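Enoyl-CoA hydratase, EchA12_1 (Mycobacterium marinum M, PDB 3QRE) probably catalyses the reversible addition of water to the double bond of enoyl-CoA thioesters in fatty acid metabolism. Local coordinates at residues A[77-82]-A[220-225]; A[180-185]-A[209-214]. One frame throughout, in Å; residues are numbered along the deposited sequence.

Contact 1 of 2, residues A[77-82]-A[220-225]; sequences VIVLTG and QLMPRA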
loop_
_atom_site.group_PDB
_atom_site.type_symbol
_atom_site.label_atom_id
_atom_site.label_comp_id
_atom_site.label_asym_id
_atom_site.label_seq_id
_atom_site.Cartn_x
_atom_site.Cartn_y
_atom_site.Cartn_z
ATOM N N VAL A 77 19.955 -1.522 18.837
ATOM C CA VAL A 77 19.076 -2.184 17.877
ATOM C C VAL A 77 19.009 -3.683 18.194
ATOM O O VAL A 77 19.986 -4.273 18.712
ATOM C CB VAL A 77 19.551 -1.965 16.422
ATOM C CG1 VAL A 77 18.526 -2.495 15.419
ATOM C CG2 VAL A 77 19.806 -0.497 16.150
ATOM N N ILE A 78 17.860 -4.278 17.878
ATOM C CA ILE A 78 17.610 -5.706 18.076
ATOM C C ILE A 78 17.518 -6.450 16.741
ATOM O O ILE A 78 16.828 -6.009 15.816
ATOM C CB ILE A 78 16.290 -5.954 18.857
ATOM C CG1 ILE A 78 16.332 -5.294 20.246
ATOM C CG2 ILE A 78 16.011 -7.457 18.973
ATOM C CD1 ILE A 78 14.942 -5.165 20.943
ATOM N N VAL A 79 18.219 -7.574 16.641
ATOM C CA VAL A 79 18.077 -8.472 15.478
ATOM C C VAL A 79 17.444 -9.779 15.953
ATOM O O VAL A 79 17.862 -10.343 16.964
ATOM C CB VAL A 79 19.414 -8.673 14.704
ATOM C CG1 VAL A 79 19.321 -9.790 13.683
ATOM C CG2 VAL A 79 19.780 -7.379 13.972
ATOM N N LEU A 80 16.403 -10.211 15.240
ATOM C CA LEU A 80 15.650 -11.416 15.561
ATOM C C LEU A 80 15.780 -12.466 14.436
ATOM O O LEU A 80 15.534 -12.167 13.272
ATOM C CB LEU A 80 14.172 -11.060 15.817
ATOM C CG LEU A 80 13.189 -12.201 16.157
ATOM C CD1 LEU A 80 13.585 -12.820 17.513
ATOM C CD2 LEU A 80 11.674 -11.756 16.141
ATOM N N THR A 81 16.169 -13.691 14.804
ATOM C CA THR A 81 16.379 -14.793 13.851
ATOM C C THR A 81 16.110 -16.181 14.474
ATOM O O THR A 81 15.944 -16.304 15.684
ATOM C CB THR A 81 17.822 -14.744 13.213
ATOM O OG1 THR A 81 17.871 -15.551 12.020
ATOM C CG2 THR A 81 18.926 -15.194 14.228
ATOM N N GLY A 82 16.063 -17.213 13.636
ATOM C CA GLY A 82 15.861 -18.600 14.086
ATOM C C GLY A 82 17.092 -19.439 13.751
ATOM O O GLY A 82 17.686 -19.295 12.663
ATOM N N GLN A 220 24.399 -14.712 3.155
ATOM C CA GLN A 220 24.526 -13.275 3.381
ATOM C C GLN A 220 23.431 -12.677 4.287
ATOM O O GLN A 220 23.478 -11.492 4.590
ATOM C CB GLN A 220 24.615 -12.516 2.044
ATOM N N LEU A 221 22.477 -13.492 4.744
ATOM C CA LEU A 221 21.348 -12.999 5.572
ATOM C C LEU A 221 21.707 -12.261 6.875
ATOM O O LEU A 221 21.262 -11.124 7.097
ATOM C CB LEU A 221 20.344 -14.119 5.867
ATOM C CG LEU A 221 19.082 -13.700 6.645
ATOM C CD1 LEU A 221 18.249 -12.657 5.892
ATOM C CD2 LEU A 221 18.246 -14.923 6.981
ATOM N N MET A 222 22.480 -12.909 7.740
ATOM C CA MET A 222 22.892 -12.281 8.991
ATOM C C MET A 222 23.896 -11.125 8.817
ATOM O O MET A 222 23.731 -10.095 9.464
ATOM C CB MET A 222 23.389 -13.319 10.003
ATOM C CG MET A 222 22.262 -14.191 10.564
ATOM S SD MET A 222 21.026 -13.196 11.452
ATOM C CE MET A 222 21.992 -12.640 12.858
ATOM N N PRO A 223 24.926 -11.282 7.953
ATOM C CA PRO A 223 25.816 -10.130 7.731
ATOM C C PRO A 223 25.075 -8.845 7.295
ATOM O O PRO A 223 25.358 -7.748 7.825
ATOM C CB PRO A 223 26.784 -10.640 6.650
ATOM C CG PRO A 223 26.934 -12.097 6.976
ATOM C CD PRO A 223 25.559 -12.541 7.486
ATOM N N ARG A 224 24.115 -9.008 6.381
ATOM C CA ARG A 224 23.270 -7.918 5.889
ATOM C C ARG A 224 22.328 -7.325 6.962
ATOM O O ARG A 224 22.252 -6.099 7.117
ATOM C CB ARG A 224 22.482 -8.378 4.659
ATOM C CG ARG A 224 21.615 -7.305 4.041
ATOM C CD ARG A 224 22.416 -6.254 3.233
ATOM N NE ARG A 224 21.518 -5.172 2.832
ATOM C CZ ARG A 224 21.536 -3.938 3.340
ATOM N NH1 ARG A 224 22.444 -3.594 4.254
ATOM N NH2 ARG A 224 20.651 -3.031 2.917
ATOM N N ALA A 225 21.635 -8.185 7.705
ATOM C CA ALA A 225 20.769 -7.717 8.789
ATOM C C ALA A 225 21.585 -6.955 9.842
ATOM O O ALA A 225 21.138 -5.917 10.343
ATOM C CB ALA A 225 19.993 -8.885 9.429
#

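Contact 2 of 2, residues A[180-185]-A[209-214]; sequences WILPRL and LGLVKE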
loop_
_atom_site.group_PDB
_atom_site.type_symbol
_atom_site.label_atom_id
_atom_site.label_comp_id
_atom_site.label_asym_id
_atom_site.label_seq_id
_atom_site.Cartn_x
_atom_site.Cartn_y
_atom_site.Cartn_z
ATOM N N TRP A 180 -4.876 -7.694 11.767
ATOM C CA TRP A 180 -4.555 -6.285 11.958
ATOM C C TRP A 180 -3.315 -5.891 11.122
ATOM O O TRP A 180 -3.412 -5.031 10.234
ATOM C CB TRP A 180 -4.312 -6.027 13.449
ATOM C CG TRP A 180 -3.961 -4.622 13.803
ATOM C CD1 TRP A 180 -4.826 -3.551 13.858
ATOM C CD2 TRP A 180 -2.667 -4.111 14.201
ATOM N NE1 TRP A 180 -4.145 -2.418 14.252
ATOM C CE2 TRP A 180 -2.827 -2.731 14.474
ATOM C CE3 TRP A 180 -1.396 -4.681 14.344
ATOM C CZ2 TRP A 180 -1.766 -1.913 14.889
ATOM C CZ3 TRP A 180 -0.334 -3.860 14.760
ATOM C CH2 TRP A 180 -0.536 -2.500 15.037
ATOM N N ILE A 181 -2.163 -6.522 11.393
ATOM C CA ILE A 181 -0.911 -6.126 10.743
ATOM C C ILE A 181 -0.866 -6.395 9.229
ATOM O O ILE A 181 -0.447 -5.537 8.449
ATOM C CB ILE A 181 0.348 -6.726 11.500
ATOM C CG1 ILE A 181 1.658 -6.037 11.045
ATOM C CG2 ILE A 181 0.379 -8.295 11.466
ATOM C CD1 ILE A 181 1.611 -4.489 11.275
ATOM N N LEU A 182 -1.315 -7.569 8.789
ATOM C CA LEU A 182 -1.221 -7.933 7.369
ATOM C C LEU A 182 -1.828 -6.917 6.405
ATOM O O LEU A 182 -1.111 -6.454 5.497
ATOM C CB LEU A 182 -1.773 -9.339 7.098
ATOM C CG LEU A 182 -1.460 -9.959 5.724
ATOM C CD1 LEU A 182 0.032 -9.754 5.328
ATOM C CD2 LEU A 182 -1.873 -11.457 5.683
ATOM N N PRO A 183 -3.136 -6.569 6.566
ATOM C CA PRO A 183 -3.644 -5.597 5.600
ATOM C C PRO A 183 -3.005 -4.199 5.733
ATOM O O PRO A 183 -2.894 -3.481 4.728
ATOM C CB PRO A 183 -5.169 -5.567 5.864
ATOM C CG PRO A 183 -5.340 -6.066 7.242
ATOM C CD PRO A 183 -4.180 -7.000 7.517
ATOM N N ARG A 184 -2.567 -3.832 6.940
ATOM C CA ARG A 184 -1.878 -2.540 7.145
ATOM C C ARG A 184 -0.551 -2.436 6.422
ATOM O O ARG A 184 -0.218 -1.361 5.897
ATOM C CB ARG A 184 -1.732 -2.205 8.639
ATOM C CG ARG A 184 -2.988 -1.467 9.148
ATOM C CD ARG A 184 -3.121 -1.542 10.647
ATOM N NE ARG A 184 -4.387 -0.964 11.109
ATOM C CZ ARG A 184 -5.574 -1.566 11.004
ATOM N NH1 ARG A 184 -6.649 -0.940 11.441
ATOM N NH2 ARG A 184 -5.691 -2.792 10.456
ATOM N N LEU A 185 0.186 -3.549 6.372
ATOM C CA LEU A 185 1.465 -3.610 5.648
ATOM C C LEU A 185 1.309 -3.792 4.150
ATOM O O LEU A 185 2.229 -3.435 3.383
ATOM C CB LEU A 185 2.391 -4.717 6.194
ATOM C CG LEU A 185 2.981 -4.516 7.598
ATOM C CD1 LEU A 185 4.047 -5.576 7.927
ATOM C CD2 LEU A 185 3.567 -3.105 7.722
ATOM N N LEU A 209 5.214 -8.062 -2.709
ATOM C CA LEU A 209 4.014 -7.699 -1.951
ATOM C C LEU A 209 4.290 -6.672 -0.842
ATOM O O LEU A 209 3.354 -6.109 -0.255
ATOM C CB LEU A 209 3.389 -8.952 -1.333
ATOM C CG LEU A 209 2.876 -10.054 -2.270
ATOM C CD1 LEU A 209 2.315 -11.202 -1.426
ATOM C CD2 LEU A 209 1.793 -9.503 -3.230
ATOM N N GLY A 210 5.567 -6.432 -0.569
ATOM C CA GLY A 210 5.966 -5.432 0.404
ATOM C C GLY A 210 5.996 -5.999 1.815
ATOM O O GLY A 210 5.968 -5.257 2.796
ATOM N N LEU A 211 6.056 -7.320 1.921
ATOM C CA LEU A 211 6.138 -7.960 3.234
ATOM C C LEU A 211 7.589 -8.045 3.715
ATOM O O LEU A 211 7.847 -8.295 4.874
ATOM C CB LEU A 211 5.491 -9.340 3.185
ATOM C CG LEU A 211 3.968 -9.261 3.105
ATOM C CD1 LEU A 211 3.346 -10.627 2.851
ATOM C CD2 LEU A 211 3.370 -8.582 4.385
ATOM N N VAL A 212 8.526 -7.817 2.808
ATOM C CA VAL A 212 9.938 -7.988 3.097
ATOM C C VAL A 212 10.701 -6.864 2.409
ATOM O O VAL A 212 10.356 -6.483 1.300
ATOM C CB VAL A 212 10.396 -9.407 2.603
ATOM C CG1 VAL A 212 11.777 -9.397 2.023
ATOM C CG2 VAL A 212 10.281 -10.426 3.726
ATOM N N LYS A 213 11.725 -6.322 3.060
ATOM C CA LYS A 213 12.464 -5.187 2.489
ATOM C C LYS A 213 13.406 -5.658 1.373
ATOM O O LYS A 213 13.594 -4.953 0.359
ATOM C CB LYS A 213 13.248 -4.439 3.573
ATOM C CG LYS A 213 14.509 -3.705 3.088
ATOM C CD LYS A 213 15.264 -3.029 4.244
ATOM C CE LYS A 213 16.576 -2.347 3.789
ATOM N NZ LYS A 213 16.332 -1.307 2.748
ATOM N N GLU A 214 13.984 -6.846 1.553
ATOM C CA GLU A 214 15.056 -7.284 0.677
ATOM C C GLU A 214 15.318 -8.769 0.860
ATOM O O GLU A 214 15.344 -9.276 2.006
ATOM C CB GLU A 214 16.304 -6.471 1.006
ATOM C CG GLU A 214 17.478 -6.595 0.070
ATOM C CD GLU A 214 18.653 -5.735 0.527
ATOM O OE1 GLU A 214 18.480 -4.497 0.676
ATOM O OE2 GLU A 214 19.750 -6.298 0.743
HETATM O O HOH W 1 4.949 -2.765 3.189
#

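Contact 1 of 2, residues A[77-82]-A[220-225]
Met-222 lays its thioether across the side chains of Val-79 and Thr-81, the two strand residues that face the helix here. The contact is helix-on-sheet packing in the crotonase fold: strand 77-82, an interior strand of the larger mixed sheet, lies under the first turn of helix 221-235. The short axes pass 10.2 Å apart and run nearly antiparallel, at 165°. The spacing between backbones is uneven, with CA atoms 7.2 Å apart for Val-79 and Ala-225 but 8.5 Å for Thr-81 and Met-222, and the longer methionine spans the wider gap. Its chain does so while folded, bent at both chi2 (-61°) and chi3 (-67°), which places sulfur over one strand residue and the terminal methyl over another. Met-222 SD meets Thr-81 tip to tip, at 4.0 Å from its CB, with OG1 and CG2 equally near, so the sulfur rests against the whole branch point. Thr-81 OG1 is meanwhile engaged inside the sheet by a hydrogen bond with Ala-136 O. Met-222 and Val-79 slide past each other in opposite senses, CE reaching Val-79 CG1 at 4.0 Å. Every approach across the two segments is van der Waals, without a hydrogen bond or salt bridge. Alternation along the strand sends Ile-78 and Leu-80 onto helix 56-71, while Val-79 also touches Ala-229 further along helix 221-235. At Ala-225, where the side chain is a single methyl, the backbones are nearest: its CB lies 4.4 Å from Val-79 CG1, and its carbonyl O is 4.1 Å from Val-79 CG2.

Contact 2 of 2, residues A[180-185]-A[209-214]
Leu-211 reaches from the loop after helix 203-208 to the end of helix 178-185, just beyond the Schellman motif at Gly-210 that terminates the former helix. This joins a loop to a helix of the crotonase fold through a leucine cluster. Starting at CB, the side chain stands back from helix 178-185; CG lies anti to the carbonyl carbon (chi1 -73°), which carries the branch toward that helix. CD1 continues the chain and stays 4.2 Å from Leu-182 CD1. CD2 makes the tighter contact, 3.7 Å from that same Leu-182 CD1, and also lies 4.4 Å from Leu-185 CB, so it sits between residues one helical turn apart. The side chains of Leu-182 and Leu-211 cross at about a right angle. Leu-150 of helix 144-151 touches all three leucines, and Leu-194 of helix 188-197 adds to the packing on Leu-211. Helix 178-185 also meets the second subunit, where Trp-188 of that chain packs on Leu-185. The polar link is indirect: the carbonyls of Leu-185 and Gly-210 have their oxygens 4.2 Å apart, and one water donates to both, at 2.8 Å to Leu-185 O and 2.7 Å to Gly-210 O.

How the contacts relate
The centres of contact 1 and contact 2 are 18 Å apart, yet one salt bridge ties their second segments together: Arg-224 NE, in helix 221-235, lies 3.0 Å from Glu-214 OE2, at strand 214-216, the last strand of the larger sheet within this chain. Along the chain, both segments of contact 2 fall between those of contact 1. Contact 1 covers an interior strand of the larger sheet, whereas segment 209-214 of contact 2 leads into its last strand. Only contact 2 is reached by the second subunit, where Lys-213 forms a salt bridge with Asp-193 of that chain. Contact 1 thus belongs to the subunit core, contact 2 to the border between core and oligomer.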